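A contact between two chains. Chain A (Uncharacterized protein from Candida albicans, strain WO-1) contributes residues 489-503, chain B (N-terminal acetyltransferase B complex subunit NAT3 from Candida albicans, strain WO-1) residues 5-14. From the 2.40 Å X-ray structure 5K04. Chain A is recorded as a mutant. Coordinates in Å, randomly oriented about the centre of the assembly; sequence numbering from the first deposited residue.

Chain A 489-503: FNKLEGFINFSKRMQ
Chain B (5-14) KPFQMEDLFE

A helix of chain A (489-503) lies against a chain B segment that leaves a strand at Lys5(B)-Pro6(B), stays extended through Gln8(B) (phi/psi -129/150) and coils into a 3-10 turn over residues 9-13. Both chains advance in the same sense: Lys491(A) meets Phe7(B), Gly494(A) meets Met9(B) (CA-CA 5.3 Å), Phe498(A) meets Glu10(B) (CA-CA 5.8 Å), and Met502(A) reaches Phe13(B). The contact buries 729 Å², both sides summed. The backbones come closest at Gly494(A), where Met9(B) CB lies 3.6 Å from Gly494(A) O. The Met9(B) side chain (chi1 -138°, chi2 p) runs on to the edge of the Phe495(A) ring, CG to CD1 3.6 Å. Next along, Phe498(A) (chi1 t, chi2 -90°) is the bump on the helix, touching Met9(B), Leu12(B) (CE2 to CB 4.1 Å) and Phe13(B). The Phe498(A) and Phe13(B) rings lie nearly parallel, planes at 18° and centroids 4.7 Å apart, but slid so that they barely overlap. Phe13(B) (chi1 m) also packs against Met502(A), CE1 to CE 3.9 Å, while the guanidinium of Arg501(A) lays a face over Phe13(B) CD2, which is 3.5 Å from NH2.

Polar bonds fasten both ends. Lys491(A) (m, m, t, t) stretches NZ to Phe7(B) O at 2.8 Å, and Gln8(B) (m, m) donates NE2 to Asn490(A) O at 3.1 Å. Farther on, Arg501(A) (m, t, p) forms a salt bridge from NH1 to Glu10(B) OE2, 2.9 Å, nearly in the guanidinium plane. Waters bridge the chains: water 1 donates to Lys491(A) O (3.0 Å) and Gln8(B) OE1 (2.7 Å) and accepts from Met9(B) N (2.8 Å); water 3 joins Arg501(A) NH2 to Glu14(B) OE2, 2.8 Å each. Within chain B, Gln8(B) N donates to Asp11(B) OD2 at 2.9 Å, bracing the start of the turn.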

ATOM      1  N   PHE A 489       3.618  -5.902  21.133  1.00 41.15           N
ATOM      2  CA  PHE A 489       4.707  -5.026  20.709  1.00 38.76           C
ATOM      3  C   PHE A 489       5.442  -5.574  19.483  1.00 34.79           C
ATOM      4  O   PHE A 489       5.995  -4.793  18.697  1.00 35.01           O
ATOM      5  CB  PHE A 489       5.638  -4.814  21.902  1.00 45.08           C
ATOM      6  CG  PHE A 489       4.916  -4.324  23.135  1.00 41.29           C
ATOM      7  CD1 PHE A 489       4.503  -3.011  23.226  1.00 40.30           C
ATOM      8  CD2 PHE A 489       4.616  -5.183  24.172  1.00 37.72           C
ATOM      9  CE1 PHE A 489       3.818  -2.565  24.325  1.00 37.39           C
ATOM     10  CE2 PHE A 489       3.944  -4.748  25.272  1.00 38.03           C
ATOM     11  CZ  PHE A 489       3.538  -3.435  25.352  1.00 40.75           C
ATOM     12  N   ASN A 490       5.443  -6.910  19.308  1.00 41.39           N
ATOM     13  CA  ASN A 490       5.840  -7.643  18.095  1.00 46.70           C
ATOM     14  C   ASN A 490       5.359  -7.026  16.786  1.00 41.52           C
ATOM     15  O   ASN A 490       5.997  -7.202  15.743  1.00 32.40           O
ATOM     16  CB  ASN A 490       5.286  -9.085  18.138  1.00 37.61           C
ATOM     17  CG  ASN A 490       6.291 -10.048  18.641  1.00 51.97           C
ATOM     18  OD1 ASN A 490       7.481  -9.750  18.644  1.00 66.40           O
ATOM     19  ND2 ASN A 490       5.846 -11.215  19.067  1.00 53.75           N
ATOM     20  N   LYS A 491       4.196  -6.372  16.824  1.00 40.21           N
ATOM     21  CA  LYS A 491       3.484  -5.943  15.634  1.00 38.13           C
ATOM     22  C   LYS A 491       3.160  -4.466  15.636  1.00 34.22           C
ATOM     23  O   LYS A 491       2.709  -3.948  14.606  1.00 27.13           O
ATOM     24  CB  LYS A 491       2.166  -6.721  15.498  1.00 39.92           C
ATOM     25  CG  LYS A 491       2.286  -8.233  15.654  1.00 39.87           C
ATOM     26  CD  LYS A 491       3.122  -8.859  14.520  1.00 34.71           C
ATOM     27  CE  LYS A 491       3.006 -10.403  14.523  1.00 39.20           C
ATOM     28  NZ  LYS A 491       4.010 -11.041  13.619  1.00 41.21           N
ATOM     29  N   LEU A 492       3.353  -3.786  16.773  1.00 43.84           N
ATOM     30  CA  LEU A 492       2.857  -2.426  16.952  1.00 44.12           C
ATOM     31  C   LEU A 492       3.515  -1.457  15.983  1.00 40.29           C
ATOM     32  O   LEU A 492       2.833  -0.655  15.330  1.00 26.94           O
ATOM     33  CB  LEU A 492       3.101  -1.976  18.391  1.00 39.97           C
ATOM     34  CG  LEU A 492       1.848  -1.993  19.254  1.00 45.59           C
ATOM     35  CD1 LEU A 492       2.144  -1.468  20.655  1.00 50.18           C
ATOM     36  CD2 LEU A 492       0.717  -1.190  18.561  1.00 36.67           C
ATOM     37  N   GLU A 493       4.851  -1.505  15.901  1.00 44.08           N
ATOM     38  CA  GLU A 493       5.580  -0.609  15.005  1.00 40.47           C
ATOM     39  C   GLU A 493       5.046  -0.693  13.581  1.00 33.20           C
ATOM     40  O   GLU A 493       4.966   0.320  12.882  1.00 23.70           O
ATOM     41  CB  GLU A 493       7.072  -0.941  15.043  1.00 36.78           C
ATOM     42  CG  GLU A 493       7.937   0.081  14.359  1.00 38.04           C
ATOM     43  CD  GLU A 493       9.400   0.058  14.826  1.00 43.41           C
ATOM     44  OE1 GLU A 493       9.825  -0.898  15.523  1.00 33.10           O
ATOM     45  OE2 GLU A 493      10.127   1.017  14.489  1.00 37.67           O
ATOM     46  N   GLY A 494       4.678  -1.906  13.137  1.00 38.34           N
ATOM     47  CA  GLY A 494       4.118  -2.064  11.806  1.00 32.60           C
ATOM     48  C   GLY A 494       2.723  -1.475  11.664  1.00 38.14           C
ATOM     49  O   GLY A 494       2.365  -0.982  10.595  1.00 30.52           O
ATOM     50  N   PHE A 495       1.909  -1.532  12.729  1.00 35.10           N
ATOM     51  CA  PHE A 495       0.622  -0.832  12.699  1.00 36.08           C
ATOM     52  C   PHE A 495       0.834   0.670  12.566  1.00 32.10           C
ATOM     53  O   PHE A 495       0.188   1.338  11.754  1.00 23.48           O
ATOM     54  CB  PHE A 495      -0.191  -1.107  13.966  1.00 37.28           C
ATOM     55  CG  PHE A 495      -0.624  -2.533  14.143  1.00 37.38           C
ATOM     56  CD1 PHE A 495      -0.531  -3.450  13.111  1.00 43.85           C
ATOM     57  CD2 PHE A 495      -1.134  -2.951  15.360  1.00 41.08           C
ATOM     58  CE1 PHE A 495      -0.935  -4.757  13.291  1.00 46.11           C
ATOM     59  CE2 PHE A 495      -1.540  -4.268  15.547  1.00 45.70           C
ATOM     60  CZ  PHE A 495      -1.439  -5.167  14.513  1.00 39.69           C
ATOM     61  N   ILE A 496       1.742   1.211  13.378  1.00 39.55           N
ATOM     62  CA  ILE A 496       1.992   2.647  13.397  1.00 36.73           C
ATOM     63  C   ILE A 496       2.527   3.104  12.050  1.00 37.79           C
ATOM     64  O   ILE A 496       2.043   4.088  11.468  1.00 25.79           O
ATOM     65  CB  ILE A 496       2.954   2.980  14.552  1.00 36.39           C
ATOM     66  CG1 ILE A 496       2.266   2.715  15.899  1.00 37.38           C
ATOM     67  CG2 ILE A 496       3.466   4.405  14.453  1.00 31.30           C
ATOM     68  CD1 ILE A 496       3.225   2.666  17.093  1.00 34.28           C
ATOM     69  N   ASN A 497       3.506   2.366  11.510  1.00 45.25           N
ATOM     70  CA  ASN A 497       4.098   2.727  10.221  1.00 42.91           C
ATOM     71  C   ASN A 497       3.091   2.592   9.094  1.00 39.26           C
ATOM     72  O   ASN A 497       3.094   3.397   8.153  1.00 29.43           O
ATOM     73  CB  ASN A 497       5.333   1.867   9.942  1.00 40.97           C
ATOM     74  CG  ASN A 497       6.545   2.309  10.764  1.00 42.22           C
ATOM     75  OD1 ASN A 497       6.653   3.467  11.135  1.00 31.31           O
ATOM     76  ND2 ASN A 497       7.455   1.388  11.036  1.00 59.47           N
ATOM     77  N   PHE A 498       2.234   1.567   9.167  1.00 42.26           N
ATOM     78  CA  PHE A 498       1.152   1.423   8.200  1.00 39.62           C
ATOM     79  C   PHE A 498       0.275   2.667   8.196  1.00 37.01           C
ATOM     80  O   PHE A 498       0.007   3.254   7.143  1.00 24.34           O
ATOM     81  CB  PHE A 498       0.321   0.178   8.534  1.00 45.68           C
ATOM     82  CG  PHE A 498      -0.661  -0.218   7.452  1.00 45.16           C
ATOM     83  CD1 PHE A 498      -1.948   0.283   7.444  1.00 44.51           C
ATOM     84  CD2 PHE A 498      -0.296  -1.102   6.449  1.00 44.58           C
ATOM     85  CE1 PHE A 498      -2.851  -0.081   6.449  1.00 38.07           C
ATOM     86  CE2 PHE A 498      -1.195  -1.469   5.441  1.00 42.60           C
ATOM     87  CZ  PHE A 498      -2.471  -0.964   5.445  1.00 37.81           C
ATOM     88  N   SER A 499      -0.173   3.080   9.388  1.00 41.93           N
ATOM     89  CA  SER A 499      -0.962   4.298   9.534  1.00 43.05           C
ATOM     90  C   SER A 499      -0.239   5.500   8.932  1.00 42.57           C
ATOM     91  O   SER A 499      -0.799   6.205   8.086  1.00 31.84           O
ATOM     92  CB  SER A 499      -1.272   4.534  11.016  1.00 34.32           C
ATOM     93  OG  SER A 499      -2.103   5.651  11.185  1.00 30.78           O
ATOM     94  N   LYS A 500       1.017   5.741   9.361  1.00 47.72           N
ATOM     95  CA  LYS A 500       1.820   6.852   8.827  1.00 46.91           C
ATOM     96  C   LYS A 500       1.875   6.847   7.305  1.00 44.13           C
ATOM     97  O   LYS A 500       1.768   7.901   6.665  1.00 31.79           O
ATOM     98  CB  LYS A 500       3.254   6.784   9.340  1.00 51.03           C
ATOM     99  CG  LYS A 500       3.506   7.140  10.780  1.00 63.35           C
ATOM    100  CD  LYS A 500       4.994   7.440  10.954  1.00 70.38           C
ATOM    101  CE  LYS A 500       5.483   7.175  12.366  1.00 78.66           C
ATOM    102  NZ  LYS A 500       6.898   7.619  12.542  1.00 79.49           N
ATOM    103  N   ARG A 501       2.098   5.672   6.709  1.00 38.00           N
ATOM    104  CA  ARG A 501       2.251   5.616   5.264  1.00 39.38           C
ATOM    105  C   ARG A 501       0.939   5.902   4.546  1.00 38.88           C
ATOM    106  O   ARG A 501       0.957   6.278   3.370  1.00 25.20           O
ATOM    107  CB  ARG A 501       2.826   4.258   4.862  1.00 35.48           C
ATOM    108  CG  ARG A 501       4.310   4.119   5.233  1.00 37.67           C
ATOM    109  CD  ARG A 501       4.849   2.707   5.051  1.00 40.85           C
ATOM    110  NE  ARG A 501       4.817   2.269   3.657  1.00 49.74           N
ATOM    111  CZ  ARG A 501       5.331   1.121   3.212  1.00 47.10           C
ATOM    112  NH1 ARG A 501       5.911   0.282   4.056  1.00 46.65           N
ATOM    113  NH2 ARG A 501       5.251   0.803   1.929  1.00 40.94           N
ATOM    114  N   MET A 502      -0.191   5.745   5.243  1.00 40.78           N
ATOM    115  CA  MET A 502      -1.531   5.882   4.681  1.00 40.81           C
ATOM    116  C   MET A 502      -2.105   7.281   4.847  1.00 36.61           C
ATOM    117  O   MET A 502      -3.045   7.646   4.136  1.00 27.72           O
ATOM    118  CB  MET A 502      -2.478   4.862   5.340  1.00 33.55           C
ATOM    119  CG  MET A 502      -2.437   3.460   4.733  1.00 37.18           C
ATOM    120  SD  MET A 502      -2.820   3.375   3.007  1.00 21.25           S
ATOM    121  CE  MET A 502      -3.498   1.754   2.978  1.00 71.17           C
ATOM    122  N   GLN A 503      -1.532   8.074   5.755  1.00 39.97           N
ATOM    123  CA  GLN A 503      -2.133   9.338   6.165  1.00 43.11           C
ATOM    124  C   GLN A 503      -2.093  10.381   5.050  1.00 43.01           C
ATOM    125  O   GLN A 503      -3.022  11.188   4.916  1.00 27.77           O
ATOM    126  CB  GLN A 503      -1.409   9.863   7.398  1.00 40.64           C
ATOM    127  CG  GLN A 503      -1.948  11.171   7.907  1.00 51.18           C
ATOM    128  CD  GLN A 503      -1.036  11.798   8.926  1.00 63.15           C
ATOM    129  OE1 GLN A 503       0.104  12.177   8.623  1.00 55.94           O
ATOM    130  NE2 GLN A 503      -1.526  11.900  10.157  1.00 80.46           N
TER
ATOM    131  N   LYS B   5       8.788 -16.437   8.035  1.00 41.30           N
ATOM    132  CA  LYS B   5       8.949 -15.218   8.810  1.00 37.83           C
ATOM    133  C   LYS B   5       7.605 -14.756   9.363  1.00 39.35           C
ATOM    134  O   LYS B   5       6.547 -15.021   8.779  1.00 24.11           O
ATOM    135  CB  LYS B   5       9.563 -14.071   7.991  1.00 30.23           C
ATOM    136  CG  LYS B   5      10.843 -14.386   7.219  1.00 34.53           C
ATOM    137  CD  LYS B   5      12.026 -14.752   8.101  1.00 41.33           C
ATOM    138  CE  LYS B   5      13.186 -15.209   7.214  1.00 37.91           C
ATOM    139  NZ  LYS B   5      14.340 -15.816   7.976  1.00 48.02           N
ATOM    140  N   PRO B   6       7.626 -14.050  10.490  1.00 40.74           N
ATOM    141  CA  PRO B   6       6.393 -13.473  11.005  1.00 35.80           C
ATOM    142  C   PRO B   6       5.869 -12.416  10.059  1.00 40.95           C
ATOM    143  O   PRO B   6       6.631 -11.634   9.478  1.00 23.85           O
ATOM    144  CB  PRO B   6       6.813 -12.860  12.342  1.00 31.24           C
ATOM    145  CG  PRO B   6       8.086 -13.557  12.698  1.00 36.40           C
ATOM    146  CD  PRO B   6       8.768 -13.805  11.388  1.00 37.90           C
ATOM    147  N   PHE B   7       4.549 -12.398   9.932  1.00 37.63           N
ATOM    148  CA  PHE B   7       3.872 -11.432   9.101  1.00 37.72           C
ATOM    149  C   PHE B   7       3.776 -10.104   9.843  1.00 39.76           C
ATOM    150  O   PHE B   7       3.571 -10.063  11.064  1.00 28.27           O
ATOM    151  CB  PHE B   7       2.492 -11.967   8.731  1.00 37.26           C
ATOM    152  CG  PHE B   7       1.798 -11.193   7.661  1.00 40.88           C
ATOM    153  CD1 PHE B   7       1.014 -10.101   7.985  1.00 35.27           C
ATOM    154  CD2 PHE B   7       1.890 -11.580   6.326  1.00 37.36           C
ATOM    155  CE1 PHE B   7       0.333  -9.389   7.001  1.00 37.73           C
ATOM    156  CE2 PHE B   7       1.215 -10.871   5.342  1.00 45.24           C
ATOM    157  CZ  PHE B   7       0.439  -9.766   5.681  1.00 43.00           C
ATOM    158  N   GLN B   8       3.959  -9.022   9.099  1.00 43.65           N
ATOM    159  CA  GLN B   8       3.823  -7.675   9.616  1.00 39.71           C
ATOM    160  C   GLN B   8       2.894  -6.903   8.693  1.00 43.78           C
ATOM    161  O   GLN B   8       2.841  -7.157   7.488  1.00 30.68           O
ATOM    162  CB  GLN B   8       5.191  -6.958   9.728  1.00 35.95           C
ATOM    163  CG  GLN B   8       6.228  -7.680  10.597  1.00 32.82           C
ATOM    164  CD  GLN B   8       6.000  -7.470  12.093  1.00 38.16           C
ATOM    165  OE1 GLN B   8       5.194  -6.627  12.502  1.00 21.98           O
ATOM    166  NE2 GLN B   8       6.725  -8.233  12.919  1.00 41.56           N
ATOM    167  N   MET B   9       2.179  -5.946   9.290  1.00 47.40           N
ATOM    168  CA  MET B   9       1.167  -5.158   8.597  1.00 38.33           C
ATOM    169  C   MET B   9       1.651  -4.595   7.266  1.00 41.62           C
ATOM    170  O   MET B   9       0.902  -4.574   6.282  1.00 27.74           O
ATOM    171  CB  MET B   9       0.723  -4.017   9.514  1.00 42.64           C
ATOM    172  CG  MET B   9      -0.752  -3.803   9.486  1.00 42.08           C
ATOM    173  SD  MET B   9      -1.588  -5.347   9.517  1.00 22.03           S
ATOM    174  CE  MET B   9      -3.098  -4.708   9.061  1.00 32.76           C
ATOM    175  N   GLU B  10       2.889  -4.084   7.223  1.00 44.41           N
ATOM    176  CA  GLU B  10       3.360  -3.429   6.004  1.00 37.72           C
ATOM    177  C   GLU B  10       3.592  -4.406   4.857  1.00 34.28           C
ATOM    178  O   GLU B  10       3.662  -3.965   3.700  1.00 27.21           O
ATOM    179  CB  GLU B  10       4.626  -2.629   6.288  1.00 34.79           C
ATOM    180  CG  GLU B  10       4.349  -1.300   6.972  1.00 38.66           C
ATOM    181  CD  GLU B  10       5.605  -0.687   7.538  1.00 42.61           C
ATOM    182  OE1 GLU B  10       6.107  -1.247   8.534  1.00 35.16           O
ATOM    183  OE2 GLU B  10       6.104   0.330   6.984  1.00 38.23           O
ATOM    184  N   ASP B  11       3.676  -5.716   5.144  1.00 39.34           N
ATOM    185  CA  ASP B  11       3.679  -6.728   4.088  1.00 34.62           C
ATOM    186  C   ASP B  11       2.468  -6.575   3.174  1.00 35.31           C
ATOM    187  O   ASP B  11       2.511  -6.977   2.006  1.00 22.31           O
ATOM    188  CB  ASP B  11       3.684  -8.151   4.683  1.00 31.86           C
ATOM    189  CG  ASP B  11       5.028  -8.550   5.307  1.00 35.00           C
ATOM    190  OD1 ASP B  11       6.095  -8.258   4.705  1.00 37.07           O
ATOM    191  OD2 ASP B  11       5.021  -9.170   6.398  1.00 26.34           O
ATOM    192  N   LEU B  12       1.367  -6.024   3.696  1.00 39.08           N
ATOM    193  CA  LEU B  12       0.172  -5.840   2.870  1.00 40.00           C
ATOM    194  C   LEU B  12       0.456  -5.002   1.627  1.00 39.72           C
ATOM    195  O   LEU B  12      -0.245  -5.129   0.617  1.00 25.90           O
ATOM    196  CB  LEU B  12      -0.935  -5.180   3.689  1.00 34.41           C
ATOM    197  CG  LEU B  12      -1.622  -6.116   4.683  1.00 41.62           C
ATOM    198  CD1 LEU B  12      -2.709  -5.391   5.471  1.00 47.47           C
ATOM    199  CD2 LEU B  12      -2.192  -7.309   3.943  1.00 46.41           C
ATOM    200  N   PHE B  13       1.459  -4.122   1.688  1.00 46.68           N
ATOM    201  CA  PHE B  13       1.768  -3.253   0.559  1.00 47.30           C
ATOM    202  C   PHE B  13       2.482  -3.994  -0.568  1.00 48.23           C
ATOM    203  O   PHE B  13       2.564  -3.468  -1.687  1.00 35.80           O
ATOM    204  CB  PHE B  13       2.635  -2.079   1.021  1.00 45.74           C
ATOM    205  CG  PHE B  13       1.914  -1.077   1.909  1.00 44.44           C
ATOM    206  CD1 PHE B  13       0.770  -0.419   1.466  1.00 41.34           C
ATOM    207  CD2 PHE B  13       2.410  -0.765   3.170  1.00 33.91           C
ATOM    208  CE1 PHE B  13       0.128   0.527   2.273  1.00 39.75           C
ATOM    209  CE2 PHE B  13       1.774   0.173   3.980  1.00 38.91           C
ATOM    210  CZ  PHE B  13       0.632   0.823   3.536  1.00 36.26           C
ATOM    211  N   GLU B  14       3.001  -5.197  -0.303  1.00 48.36           N
ATOM    212  CA  GLU B  14       3.862  -5.901  -1.250  1.00 48.45           C
ATOM    213  C   GLU B  14       3.307  -7.271  -1.622  1.00 40.28           C
ATOM    214  O   GLU B  14       4.032  -8.108  -2.163  1.00 33.45           O
ATOM    215  CB  GLU B  14       5.274  -6.005  -0.676  1.00 41.34           C
ATOM    216  CG  GLU B  14       5.971  -4.641  -0.638  1.00 56.62           C
ATOM    217  CD  GLU B  14       7.233  -4.634   0.199  1.00 70.52           C
ATOM    218  OE1 GLU B  14       7.521  -5.655   0.858  1.00 74.33           O
ATOM    219  OE2 GLU B  14       7.937  -3.606   0.202  1.00 71.42           O
TER
HETATM  220  O   HOH W   1       2.839  -5.475  12.016  1.00 32.04           O
HETATM  221  O   HOH W   2       5.978  -4.645  14.128  1.00 19.02           O
HETATM  222  O   HOH W   3       6.949  -0.993   0.566  1.00 38.19           O
HETATM  223  O   HOH W   4       6.277  -2.488   2.800  1.00 41.93           O